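Local coordinates for BH0493 protein (Bacillus halodurans C-125, PDB 2QEE) that probably acts as a metal-dependent enzyme of the amidohydrolase superfamily, with a zinc ion bound in its probable active site, at residues M144-D147 with N152-I155; N146-D151 with E215-V220; E82-K87 with E93-V98; R59-S64 with A77-E82; N307-V312 with M344-T349. All coordinates share one frame; numbering follows the deposited sequence.

Interaction 1: M144-D147 with N152-I155; sequences MTND and NERI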
# COMPACT_ATOMS: atom_id res chain seq x y z
N MET C 144 15.22 26.05 7.85
CA MET C 144 14.07 26.88 7.52
C MET C 144 13.63 26.65 6.08
O MET C 144 14.34 25.98 5.29
CB MET C 144 14.51 28.38 7.70
CG MET C 144 14.94 28.70 9.15
SD MET C 144 15.31 30.53 9.26
CE MET C 144 16.85 30.54 8.39
N THR C 145 12.52 27.30 5.70
CA THR C 145 12.13 27.45 4.30
C THR C 145 12.13 28.98 3.98
O THR C 145 11.31 29.71 4.53
CB THR C 145 10.72 26.90 4.09
OG1 THR C 145 10.78 25.46 4.24
CG2 THR C 145 10.23 27.21 2.69
N ASN C 146 13.11 29.40 3.18
CA ASN C 146 13.37 30.84 2.96
C ASN C 146 13.02 31.23 1.54
O ASN C 146 13.66 30.80 0.56
CB ASN C 146 14.83 31.11 3.31
CG ASN C 146 15.14 30.71 4.74
OD1 ASN C 146 15.84 29.74 4.95
ND2 ASN C 146 14.56 31.41 5.72
N ASP C 147 11.99 32.07 1.45
CA ASP C 147 11.38 32.42 0.18
C ASP C 147 11.65 33.89 -0.16
O ASP C 147 11.02 34.78 0.42
CB ASP C 147 9.88 32.20 0.25
CG ASP C 147 9.21 32.39 -1.10
OD1 ASP C 147 9.87 32.86 -2.05
OD2 ASP C 147 8.03 32.02 -1.23
N ASN C 152 7.64 39.98 3.22
CA ASN C 152 7.88 39.98 4.65
C ASN C 152 9.07 39.12 5.13
O ASN C 152 9.54 39.28 6.27
CB ASN C 152 6.62 39.62 5.41
CG ASN C 152 6.84 39.63 6.91
OD1 ASN C 152 6.93 38.58 7.53
ND2 ASN C 152 6.99 40.83 7.49
N GLU C 153 9.57 38.23 4.30
CA GLU C 153 10.80 37.55 4.66
C GLU C 153 11.99 38.26 4.03
O GLU C 153 13.04 38.39 4.64
CB GLU C 153 10.79 36.10 4.15
CG GLU C 153 9.71 35.18 4.71
CD GLU C 153 9.85 33.78 4.11
OE1 GLU C 153 8.77 33.15 3.84
OE2 GLU C 153 11.05 33.37 3.89
N ARG C 154 11.83 38.66 2.77
CA ARG C 154 12.91 39.27 2.00
C ARG C 154 13.56 40.45 2.78
O ARG C 154 14.78 40.60 2.79
CB ARG C 154 12.41 39.69 0.59
CG ARG C 154 13.58 39.98 -0.38
CD ARG C 154 13.16 40.18 -1.86
NE ARG C 154 12.24 41.29 -1.99
CZ ARG C 154 10.92 41.15 -1.93
NH1 ARG C 154 10.39 39.95 -1.74
NH2 ARG C 154 10.12 42.21 -2.08
N ILE C 155 12.73 41.19 3.50
CA ILE C 155 13.16 42.40 4.26
C ILE C 155 14.31 42.14 5.24
O ILE C 155 15.37 42.82 5.20
CB ILE C 155 11.97 43.06 4.98
CG1 ILE C 155 11.00 43.66 3.94
CG2 ILE C 155 12.45 44.19 5.87
CD1 ILE C 155 9.78 44.45 4.50
O HOH W 1 8.88 30.40 3.67
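The carboxylate of E153 lies against the backbone that joins N146 to D147, and both of its oxygens are engaged there. E153 OE2 accepts from D147 N at 2.9 Å in an almost perfectly straight bond (176°). The N-H comes in on the syn side of the carboxylate, tilted 34° out of its plane. From the same position E153 OE2 rests 3.6 Å from N146 CA, close packing beside the bond. With CG lying beside the backbone N (chi1 -62°) and the chain extended beyond it, E153 spans the gap between helix and loop.

Its other oxygen turns to a water that bridges the segments. This water donates to E153 OE1 at 2.8 Å and to T145 O at 2.7 Å, so both carboxylate oxygens are tied to the same short run of backbone. D147 CB sits 3.9 Å from E153 OE1, yet the D147 carboxylate leads away from the glutamate, where R172 and the backbone N of F149 take it up; this probably eases the proximity of two acidic groups.

T145 directs its hydroxyl to T29 O, and its side chain packs on H28, a ligand of the zinc ion, which lies about 5 Å from the T145 side chain. The glutamate thus binds, through one direct bond and one water, loop backbone that includes a residue packed on a zinc ligand. Segment 144-147 leaves strand 139-143 and keeps backbone hydrogen bonds to H168, A170 and R172, while E153 reaches it from the first turn of helix 151-158, with helix 200-217 packed nearby against N146 and R154.

Interaction 2: N146-D151 with E215-V220; sequences NDPFDD and ERMDPV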
# COMPACT_ATOMS: atom_id res chain seq x y z
N ASN C 146 13.11 29.40 3.18
CA ASN C 146 13.37 30.84 2.96
C ASN C 146 13.02 31.23 1.54
O ASN C 146 13.66 30.80 0.56
CB ASN C 146 14.83 31.11 3.31
CG ASN C 146 15.14 30.71 4.74
OD1 ASN C 146 15.84 29.74 4.95
ND2 ASN C 146 14.56 31.41 5.72
N ASP C 147 11.99 32.07 1.45
CA ASP C 147 11.38 32.42 0.18
C ASP C 147 11.65 33.89 -0.16
O ASP C 147 11.02 34.78 0.42
CB ASP C 147 9.88 32.20 0.25
CG ASP C 147 9.21 32.39 -1.10
OD1 ASP C 147 9.87 32.86 -2.05
OD2 ASP C 147 8.03 32.02 -1.23
N PRO C 148 12.58 34.12 -1.08
CA PRO C 148 12.98 35.50 -1.41
C PRO C 148 11.86 36.24 -2.13
O PRO C 148 11.97 37.47 -2.33
CB PRO C 148 14.17 35.32 -2.30
CG PRO C 148 14.08 33.98 -2.84
CD PRO C 148 13.35 33.15 -1.85
N PHE C 149 10.82 35.53 -2.53
CA PHE C 149 9.69 36.16 -3.19
C PHE C 149 8.69 36.65 -2.18
O PHE C 149 7.80 37.44 -2.49
CB PHE C 149 9.05 35.21 -4.20
CG PHE C 149 9.98 34.83 -5.29
CD1 PHE C 149 10.08 35.61 -6.43
CD2 PHE C 149 10.79 33.71 -5.18
CE1 PHE C 149 10.96 35.27 -7.44
CE2 PHE C 149 11.69 33.37 -6.19
CZ PHE C 149 11.77 34.17 -7.31
N ASP C 150 8.82 36.20 -0.93
CA ASP C 150 7.94 36.73 0.10
C ASP C 150 8.48 38.07 0.67
O ASP C 150 9.53 38.12 1.34
CB ASP C 150 7.65 35.74 1.22
CG ASP C 150 6.58 36.26 2.19
OD1 ASP C 150 5.38 35.96 2.00
OD2 ASP C 150 6.90 37.04 3.10
N ASP C 151 7.72 39.13 0.44
CA ASP C 151 8.10 40.50 0.90
C ASP C 151 8.45 40.59 2.38
O ASP C 151 9.45 41.21 2.75
CB ASP C 151 6.99 41.51 0.57
CG ASP C 151 6.75 41.66 -0.93
OD1 ASP C 151 7.57 41.22 -1.77
OD2 ASP C 151 5.70 42.24 -1.28
N GLU C 215 24.60 33.45 -2.02
CA GLU C 215 25.61 34.23 -1.31
C GLU C 215 25.01 34.82 -0.03
O GLU C 215 25.59 34.76 1.05
CB GLU C 215 26.11 35.34 -2.23
CG GLU C 215 26.93 36.42 -1.57
CD GLU C 215 27.50 37.40 -2.58
OE1 GLU C 215 26.96 37.49 -3.71
OE2 GLU C 215 28.50 38.06 -2.23
N ARG C 216 23.83 35.40 -0.17
CA ARG C 216 23.14 36.01 0.94
C ARG C 216 22.73 35.03 2.08
O ARG C 216 22.89 35.33 3.28
CB ARG C 216 21.92 36.75 0.41
CG ARG C 216 21.32 37.71 1.38
CD ARG C 216 20.33 38.66 0.65
NE ARG C 216 20.96 39.64 -0.28
CZ ARG C 216 20.73 39.70 -1.59
NH1 ARG C 216 19.90 38.86 -2.19
NH2 ARG C 216 21.34 40.61 -2.33
N MET C 217 22.14 33.90 1.69
CA MET C 217 21.48 33.02 2.67
C MET C 217 22.36 31.88 3.16
O MET C 217 22.07 31.29 4.22
CB MET C 217 20.25 32.39 2.02
CG MET C 217 19.06 33.29 1.90
SD MET C 217 17.68 32.32 1.21
CE MET C 217 16.40 33.57 1.24
N ASP C 218 23.37 31.54 2.36
CA ASP C 218 24.19 30.36 2.55
C ASP C 218 23.31 29.09 2.75
O ASP C 218 23.51 28.34 3.68
CB ASP C 218 25.13 30.51 3.74
CG ASP C 218 26.15 29.39 3.80
OD1 ASP C 218 26.42 28.72 2.76
OD2 ASP C 218 26.69 29.15 4.91
N PRO C 219 22.42 28.82 1.80
CA PRO C 219 21.42 27.76 2.03
C PRO C 219 22.09 26.40 2.02
O PRO C 219 23.08 26.18 1.28
CB PRO C 219 20.49 27.92 0.80
CG PRO C 219 21.42 28.38 -0.30
CD PRO C 219 22.33 29.37 0.43
N VAL C 220 21.55 25.46 2.80
CA VAL C 220 21.98 24.07 2.76
C VAL C 220 21.47 23.30 1.55
O VAL C 220 22.04 22.29 1.16
CB VAL C 220 21.65 23.36 4.13
CG1 VAL C 220 22.45 24.04 5.24
CG2 VAL C 220 20.22 23.43 4.42
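F149 N donates to D147 OD1 at 2.9 Å (151°), fixing the bend that sets P148 and, just before it, N146 against the thioether end of M217. The N-H meets the aspartate oxygen from above the carboxylate plane, and the acceptance from two residues on makes an Asx turn. A type I beta turn from D147 to D150 is superimposed on it, closed by D150 N to D147 O at 2.9 Å. D150 in turn stands at the N-cap of the helix that follows.

Across the contact there is no hydrogen bond; M217 supplies the apolar surface. Its chain is extended beyond CG (chi3 178°), which carries the terminal methyl from the last turn of its helix out to the loop. M217 CE touches N146 CB at 3.6 Å, and M217 SD lies alongside the same atom at 3.7 Å. M217 CE also approaches the P148 ring, 4.4 Å from P148 CD, a looser contact. N146 meets the methionine chiefly through CB; its OD1 accepts from the backbone N of A170.

The methionine therefore fills the angle between several elements: besides the loop it packs on W157 of helix 151-158 and L171 of strand 171-172, which P148 also touches. Helix 200-217 ends at M217, D218 takes a positive phi, and the chain then runs through V220, bonded by its backbone to A169, into strand 222-226.

Interaction 3: E82-K87 with E93-V98; sequences EELFIK and EACRGV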
# COMPACT_ATOMS: atom_id res chain seq x y z
N GLU C 82 -13.69 23.35 20.49
CA GLU C 82 -15.01 22.80 20.74
C GLU C 82 -15.38 21.66 19.76
O GLU C 82 -15.85 20.61 20.21
CB GLU C 82 -16.05 23.94 20.68
CG GLU C 82 -17.48 23.50 20.89
CD GLU C 82 -17.79 23.04 22.33
OE1 GLU C 82 -16.99 23.30 23.27
OE2 GLU C 82 -18.84 22.39 22.48
N GLU C 83 -15.13 21.84 18.47
CA GLU C 83 -15.63 20.90 17.46
C GLU C 83 -14.80 19.62 17.40
O GLU C 83 -15.35 18.57 17.17
CB GLU C 83 -15.61 21.53 16.07
CG GLU C 83 -16.58 22.78 15.94
CD GLU C 83 -18.02 22.38 15.62
OE1 GLU C 83 -18.33 21.18 15.55
OE2 GLU C 83 -18.87 23.28 15.37
N LEU C 84 -13.49 19.75 17.59
CA LEU C 84 -12.59 18.56 17.39
C LEU C 84 -12.08 17.94 18.69
O LEU C 84 -11.55 16.83 18.68
CB LEU C 84 -11.38 18.97 16.58
CG LEU C 84 -11.59 19.44 15.15
CD1 LEU C 84 -10.28 19.65 14.49
CD2 LEU C 84 -12.53 18.50 14.32
N PHE C 85 -12.18 18.65 19.80
CA PHE C 85 -11.74 18.10 21.07
C PHE C 85 -12.88 17.84 22.05
O PHE C 85 -12.82 16.88 22.86
CB PHE C 85 -10.68 19.01 21.74
CG PHE C 85 -9.42 19.17 20.95
CD1 PHE C 85 -8.24 18.61 21.43
CD2 PHE C 85 -9.40 19.91 19.76
CE1 PHE C 85 -7.03 18.71 20.71
CE2 PHE C 85 -8.23 20.07 19.04
CZ PHE C 85 -7.02 19.46 19.53
N ILE C 86 -13.88 18.74 22.09
CA ILE C 86 -14.96 18.59 23.07
C ILE C 86 -16.14 17.76 22.53
O ILE C 86 -16.61 16.85 23.20
CB ILE C 86 -15.44 20.03 23.60
CG1 ILE C 86 -14.25 20.82 24.16
CG2 ILE C 86 -16.53 19.91 24.64
CD1 ILE C 86 -13.42 20.04 25.27
N LYS C 87 -16.63 18.06 21.32
CA LYS C 87 -17.80 17.40 20.75
C LYS C 87 -17.48 16.04 20.12
O LYS C 87 -18.38 15.28 19.86
CB LYS C 87 -18.40 18.29 19.63
CG LYS C 87 -19.07 19.59 20.21
CD LYS C 87 -19.55 20.38 18.99
CE LYS C 87 -20.39 21.57 19.37
NZ LYS C 87 -21.16 22.00 18.14
N GLU C 93 -4.38 12.36 14.20
CA GLU C 93 -2.98 12.64 14.48
C GLU C 93 -2.70 14.12 14.83
O GLU C 93 -1.94 14.41 15.77
CB GLU C 93 -2.13 12.21 13.29
CG GLU C 93 -0.66 12.54 13.33
CD GLU C 93 0.14 11.96 14.54
OE1 GLU C 93 -0.35 11.11 15.30
OE2 GLU C 93 1.27 12.45 14.70
N ALA C 94 -3.28 15.04 14.04
CA ALA C 94 -3.09 16.47 14.25
C ALA C 94 -3.68 16.94 15.58
O ALA C 94 -3.06 17.73 16.32
CB ALA C 94 -3.66 17.24 13.06
N CYS C 95 -4.82 16.37 15.98
CA CYS C 95 -5.40 16.75 17.27
C CYS C 95 -4.57 16.14 18.41
O CYS C 95 -4.25 16.83 19.40
CB CYS C 95 -6.84 16.30 17.37
SG CYS C 95 -7.94 17.25 16.28
N ARG C 96 -4.22 14.84 18.31
CA ARG C 96 -3.31 14.24 19.28
C ARG C 96 -2.06 15.11 19.45
O ARG C 96 -1.58 15.35 20.62
CB ARG C 96 -2.88 12.86 18.80
CG ARG C 96 -1.84 12.12 19.63
CD ARG C 96 -1.16 11.09 18.64
NE ARG C 96 -0.12 10.38 19.37
CZ ARG C 96 0.82 9.63 18.81
NH1 ARG C 96 0.87 9.51 17.48
NH2 ARG C 96 1.71 9.03 19.57
N GLY C 97 -1.50 15.54 18.34
CA GLY C 97 -0.29 16.37 18.39
C GLY C 97 -0.44 17.62 19.27
O GLY C 97 0.46 17.93 20.05
N VAL C 98 -1.56 18.34 19.14
CA VAL C 98 -1.80 19.51 20.03
C VAL C 98 -1.67 19.10 21.49
O VAL C 98 -1.00 19.78 22.28
CB VAL C 98 -3.16 20.19 19.73
CG1 VAL C 98 -3.47 21.37 20.72
CG2 VAL C 98 -3.19 20.74 18.27
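Two consecutive helices joined by a short loop cross steeply, bringing L84 and F85, near the end of helix 73-86, against C95 and V98 near the start of helix 93-104. The short axes cross at -77° with a closest approach of 10.9 Å, and the side chains between them are buried.

The sulfur-aromatic contact is the central one. C95 SG lies 4.5 Å from the centroid of the F85 ring, 34° off its normal, an oblique approach. The cysteine's first torsion (chi1 -70°) sets the sulfur beside its own backbone N, on the side facing helix 73-86. Apolar packing surrounds it: L84 CD1 touches C95 SG at 3.8 Å, and the far end of the F85 ring, at CZ, meets C95 CB at 3.8 Å and V98 CB at 3.9 Å. W81 stacks on F85 from within its own helix, and W391 of the second subunit also packs on the phenylalanine, so another chain contributes to its cover.

Charged groups lie away from this apolar seam. R96 NH1 donates to E93 OE1 at 3.0 Å, in the guanidinium plane and using the syn lone pair, and the other oxygen of E93 bonds H370 ND1.

Residues 82-86 include a wider pi-type turn, with K87 N bonded to E82 O. The F85 ring also meets main chain of the second helix, its CE1 standing 3.6 Å from C95 O.

Interaction 4: R59-S64 with A77-E82; sequences RWTDVS and ADLIWE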
# COMPACT_ATOMS: atom_id res chain seq x y z
N ARG C 59 -14.92 19.53 8.24
CA ARG C 59 -15.76 18.33 8.06
C ARG C 59 -16.89 18.22 9.06
O ARG C 59 -17.80 17.49 8.82
CB ARG C 59 -14.94 17.03 8.16
CG ARG C 59 -14.01 16.86 6.94
CD ARG C 59 -13.40 15.43 6.86
NE ARG C 59 -14.43 14.38 6.85
CZ ARG C 59 -15.26 14.16 5.82
NH1 ARG C 59 -15.13 14.86 4.70
NH2 ARG C 59 -16.17 13.23 5.89
N TRP C 60 -16.82 18.96 10.19
CA TRP C 60 -17.83 18.85 11.24
C TRP C 60 -18.70 20.06 11.41
O TRP C 60 -19.89 19.93 11.73
CB TRP C 60 -17.15 18.61 12.60
CG TRP C 60 -16.71 17.17 12.86
CD1 TRP C 60 -15.39 16.72 13.04
CD2 TRP C 60 -17.56 16.03 13.05
NE1 TRP C 60 -15.40 15.37 13.30
CE2 TRP C 60 -16.71 14.92 13.30
CE3 TRP C 60 -18.95 15.83 12.98
CZ2 TRP C 60 -17.22 13.64 13.52
CZ3 TRP C 60 -19.46 14.55 13.20
CH2 TRP C 60 -18.59 13.46 13.47
N THR C 61 -18.11 21.23 11.23
CA THR C 61 -18.76 22.45 11.75
C THR C 61 -19.83 22.92 10.76
O THR C 61 -19.70 22.69 9.57
CB THR C 61 -17.76 23.60 12.06
OG1 THR C 61 -18.45 24.67 12.72
CG2 THR C 61 -17.09 24.12 10.84
N ASP C 62 -20.87 23.57 11.29
CA ASP C 62 -21.87 24.23 10.44
C ASP C 62 -21.48 25.67 10.13
O ASP C 62 -22.13 26.31 9.29
CB ASP C 62 -23.24 24.18 11.10
CG ASP C 62 -23.64 22.77 11.49
OD1 ASP C 62 -23.81 21.91 10.59
OD2 ASP C 62 -23.75 22.51 12.70
N VAL C 63 -20.43 26.18 10.77
CA VAL C 63 -19.91 27.50 10.45
C VAL C 63 -19.38 27.48 9.01
O VAL C 63 -18.64 26.56 8.60
CB VAL C 63 -18.80 27.92 11.47
CG1 VAL C 63 -18.06 29.17 11.05
CG2 VAL C 63 -19.38 28.09 12.87
N SER C 64 -19.73 28.49 8.21
CA SER C 64 -19.28 28.53 6.82
C SER C 64 -17.80 28.87 6.74
O SER C 64 -17.24 29.52 7.62
CB SER C 64 -20.08 29.58 6.03
OG SER C 64 -19.54 30.88 6.27
N ALA C 77 -9.62 29.38 16.98
CA ALA C 77 -9.07 28.39 17.91
C ALA C 77 -10.13 27.84 18.87
O ALA C 77 -10.19 26.65 19.14
CB ALA C 77 -7.87 28.97 18.65
N ASP C 78 -10.98 28.72 19.41
CA ASP C 78 -12.09 28.30 20.22
C ASP C 78 -13.03 27.33 19.48
O ASP C 78 -13.49 26.34 20.05
CB ASP C 78 -12.93 29.54 20.62
CG ASP C 78 -12.30 30.40 21.69
OD1 ASP C 78 -11.38 29.96 22.40
OD2 ASP C 78 -12.80 31.54 21.86
N LEU C 79 -13.39 27.65 18.24
CA LEU C 79 -14.28 26.81 17.44
C LEU C 79 -13.62 25.41 17.24
O LEU C 79 -14.28 24.36 17.39
CB LEU C 79 -14.52 27.45 16.07
CG LEU C 79 -15.48 26.63 15.17
CD1 LEU C 79 -16.89 26.53 15.72
CD2 LEU C 79 -15.47 27.12 13.73
N ILE C 80 -12.36 25.43 16.82
CA ILE C 80 -11.58 24.16 16.56
C ILE C 80 -11.54 23.31 17.84
O ILE C 80 -11.83 22.10 17.79
CB ILE C 80 -10.21 24.43 15.92
CG1 ILE C 80 -10.46 24.95 14.48
CG2 ILE C 80 -9.28 23.14 15.95
CD1 ILE C 80 -9.22 25.54 13.78
N TRP C 81 -11.30 23.96 18.98
CA TRP C 81 -11.27 23.26 20.26
C TRP C 81 -12.61 22.58 20.55
O TRP C 81 -12.69 21.38 20.83
CB TRP C 81 -10.89 24.22 21.40
CG TRP C 81 -10.67 23.55 22.70
CD1 TRP C 81 -11.50 23.57 23.79
CD2 TRP C 81 -9.51 22.80 23.10
NE1 TRP C 81 -10.94 22.88 24.83
CE2 TRP C 81 -9.71 22.41 24.45
CE3 TRP C 81 -8.32 22.46 22.46
CZ2 TRP C 81 -8.76 21.66 25.16
CZ3 TRP C 81 -7.37 21.71 23.16
CH2 TRP C 81 -7.61 21.29 24.49
N GLU C 82 -13.69 23.35 20.49
CA GLU C 82 -15.01 22.80 20.74
C GLU C 82 -15.38 21.66 19.76
O GLU C 82 -15.85 20.61 20.21
CB GLU C 82 -16.05 23.94 20.68
CG GLU C 82 -17.48 23.50 20.89
CD GLU C 82 -17.79 23.04 22.33
OE1 GLU C 82 -16.99 23.30 23.27
OE2 GLU C 82 -18.84 22.39 22.48
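An alcohol oxygen, T61 OG1, faces the two methyls of L79 in what is otherwise an aliphatic contact. It stands 3.9 Å from L79 CD1 and 4.0 Å from L79 CD2, so the leucine fork closes on it, the two side chains crossing at about a right angle. T61 places OG1 opposite its own backbone N (chi1 -172°), which turns the hydroxyl toward the helix and makes it available to its neighbours. V63 N donates to T61 OG1 at 3.2 Å (162°), an ST turn, and E83 OE2 of helix 73-86 is also hydrogen-bonded to this hydroxyl.

The turn brings V63 round to the same leucine. V63 and L79 reach toward each other tip to tip, with V63 CG2 4.1 Å from L79 CD1. With a valine in place of T61, the N-H of V63 and the E83 carboxylate would probably each lose a partner, and the turn that presents V63 to L79 would be less firmly set.

The contact joins the loop between helices 51-58 and 65-70 to helix 73-86, near the protein surface, where M71 also packs on L79. Its chemistry is mixed: L79 meets the loop by van der Waals contact, without a hydrogen bond, while the loop's shape rests on polar bonds made by the very oxygen that the leucine covers.

Interaction 5: N307-V312 with M344-T349; sequences NQHELV and MEMLGT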
# COMPACT_ATOMS: atom_id res chain seq x y z
N ASN C 307 3.71 6.09 -4.15
CA ASN C 307 5.10 6.31 -4.63
C ASN C 307 6.20 5.79 -3.68
O ASN C 307 7.37 5.82 -4.04
CB ASN C 307 5.36 7.82 -4.88
CG ASN C 307 4.84 8.32 -6.23
OD1 ASN C 307 4.17 9.37 -6.26
ND2 ASN C 307 5.16 7.64 -7.33
N GLN C 308 5.84 5.43 -2.45
CA GLN C 308 6.90 5.32 -1.41
C GLN C 308 7.78 4.14 -1.67
O GLN C 308 9.00 4.26 -1.60
CB GLN C 308 6.29 5.21 0.02
CG GLN C 308 5.41 6.47 0.39
CD GLN C 308 6.23 7.80 0.15
OE1 GLN C 308 7.44 7.84 0.37
NE2 GLN C 308 5.56 8.87 -0.28
N HIS C 309 7.19 2.98 -2.01
CA HIS C 309 8.06 1.81 -2.17
C HIS C 309 9.05 2.03 -3.33
O HIS C 309 10.26 1.75 -3.24
CB HIS C 309 7.21 0.56 -2.39
CG HIS C 309 8.03 -0.66 -2.70
ND1 HIS C 309 8.34 -1.00 -3.99
CD2 HIS C 309 8.65 -1.55 -1.90
CE1 HIS C 309 9.09 -2.08 -3.98
NE2 HIS C 309 9.30 -2.44 -2.73
N GLU C 310 8.52 2.49 -4.48
CA GLU C 310 9.37 2.64 -5.68
C GLU C 310 10.40 3.77 -5.48
O GLU C 310 11.49 3.71 -6.02
CB GLU C 310 8.52 2.79 -6.94
CG GLU C 310 7.67 4.03 -6.96
CD GLU C 310 6.63 4.05 -8.10
OE1 GLU C 310 6.49 3.05 -8.83
OE2 GLU C 310 5.91 5.08 -8.19
N LEU C 311 10.04 4.79 -4.68
CA LEU C 311 11.07 5.78 -4.29
C LEU C 311 12.27 5.12 -3.53
O LEU C 311 13.45 5.44 -3.80
CB LEU C 311 10.43 6.87 -3.43
CG LEU C 311 11.39 7.94 -2.89
CD1 LEU C 311 12.01 8.73 -4.10
CD2 LEU C 311 10.68 8.83 -1.93
N VAL C 312 11.96 4.21 -2.59
CA VAL C 312 13.04 3.43 -1.92
C VAL C 312 13.83 2.66 -2.93
O VAL C 312 15.11 2.68 -2.89
CB VAL C 312 12.44 2.45 -0.92
CG1 VAL C 312 13.55 1.60 -0.28
CG2 VAL C 312 11.67 3.26 0.11
N MET C 344 14.22 0.96 5.81
CA MET C 344 15.31 0.32 6.52
C MET C 344 15.57 -1.03 5.90
O MET C 344 16.70 -1.45 5.82
CB MET C 344 14.98 0.17 7.99
CG MET C 344 16.29 -0.17 8.82
SD MET C 344 16.07 0.09 10.57
CE MET C 344 16.12 1.91 10.62
N GLU C 345 14.52 -1.75 5.51
CA GLU C 345 14.76 -3.11 4.91
C GLU C 345 15.60 -3.06 3.63
O GLU C 345 16.42 -3.93 3.40
CB GLU C 345 13.40 -3.86 4.68
CG GLU C 345 12.83 -4.24 6.10
CD GLU C 345 11.37 -4.69 6.13
OE1 GLU C 345 10.74 -4.92 5.05
OE2 GLU C 345 10.90 -4.80 7.30
N MET C 346 15.42 -2.00 2.81
CA MET C 346 16.11 -1.92 1.52
C MET C 346 17.31 -0.99 1.49
O MET C 346 18.08 -1.00 0.51
CB MET C 346 15.12 -1.45 0.42
CG MET C 346 14.32 -2.62 -0.14
SD MET C 346 13.22 -2.12 -1.46
CE MET C 346 11.90 -1.56 -0.39
N LEU C 347 17.41 -0.15 2.51
CA LEU C 347 18.49 0.88 2.52
C LEU C 347 19.34 0.83 3.79
O LEU C 347 20.29 1.61 3.93
CB LEU C 347 17.90 2.30 2.39
CG LEU C 347 17.06 2.56 1.12
CD1 LEU C 347 16.51 3.98 1.25
CD2 LEU C 347 17.92 2.43 -0.13
N GLY C 348 18.99 -0.03 4.75
CA GLY C 348 19.78 -0.03 5.99
C GLY C 348 19.57 1.30 6.71
O GLY C 348 18.46 1.69 6.96
N THR C 349 20.65 1.97 7.07
CA THR C 349 20.54 3.29 7.69
C THR C 349 20.86 4.45 6.72
O THR C 349 21.04 5.62 7.19
CB THR C 349 21.50 3.42 8.91
OG1 THR C 349 22.83 3.18 8.43
CG2 THR C 349 21.10 2.39 10.01
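M346 and L347, in the final turn of helix 333-347, pack on H309 and V312 of helix 308-317, the helix of a beta-alpha-beta unit between parallel strands 298-302 and 321-323. M346 makes the more extensive contact. Its CB lies 3.5 Å from V312 CG1, and its chain then bends at the thioether (chi3 -83°), folding the terminal methyl back so that M346 CE reaches the same V312 methyl at 3.6 Å.

M346 CE also touches H309 CD2 at 3.6 Å, the two side chains crossing at about a right angle. The sulfur joins in obliquely, M346 SD lying 4.8 Å from the H309 ring centroid and 45° off the ring normal. H309 NE2 bonds F329 O of the third subunit, so the ring that M346 touches also takes part in the contact between subunits. An alanine at M346 is likely to open a gap beside V312 and H309 and leave the imidazole without its sulfur and methyl neighbour.

L347 follows and touches the same methyl, its CG 3.9 Å from V312 CG1, and its CD2 rests 3.9 Å from V312 O. Then the helix stops: G348 takes a positive phi (67°), while its N still bonds M344 O at 2.9 Å.

In the fold
Interactions 1 and 2 adjoin, their centres 6 Å apart: they share N146 and D147, and R154 NH1 of the first reaches P148 O of the second at 3.0 Å. Of the five contacts, interaction 1 comes nearest the zinc site, through T145. Interactions 3 and 4 form a second group, centres 11 Å apart on helix 73-86, joined by the probable bond between E83 OE2 and T61 OG1 and both touching the second subunit. Interaction 5 stands apart, with centres 31 to 39 Å from the others, on the opposite side of the chain's centre from interactions 1 and 2, and touches the third subunit. Interactions 3, 4 and 5 lie away from the zinc site; the H309 side chain is about 12 Å from a bound magnesium ion.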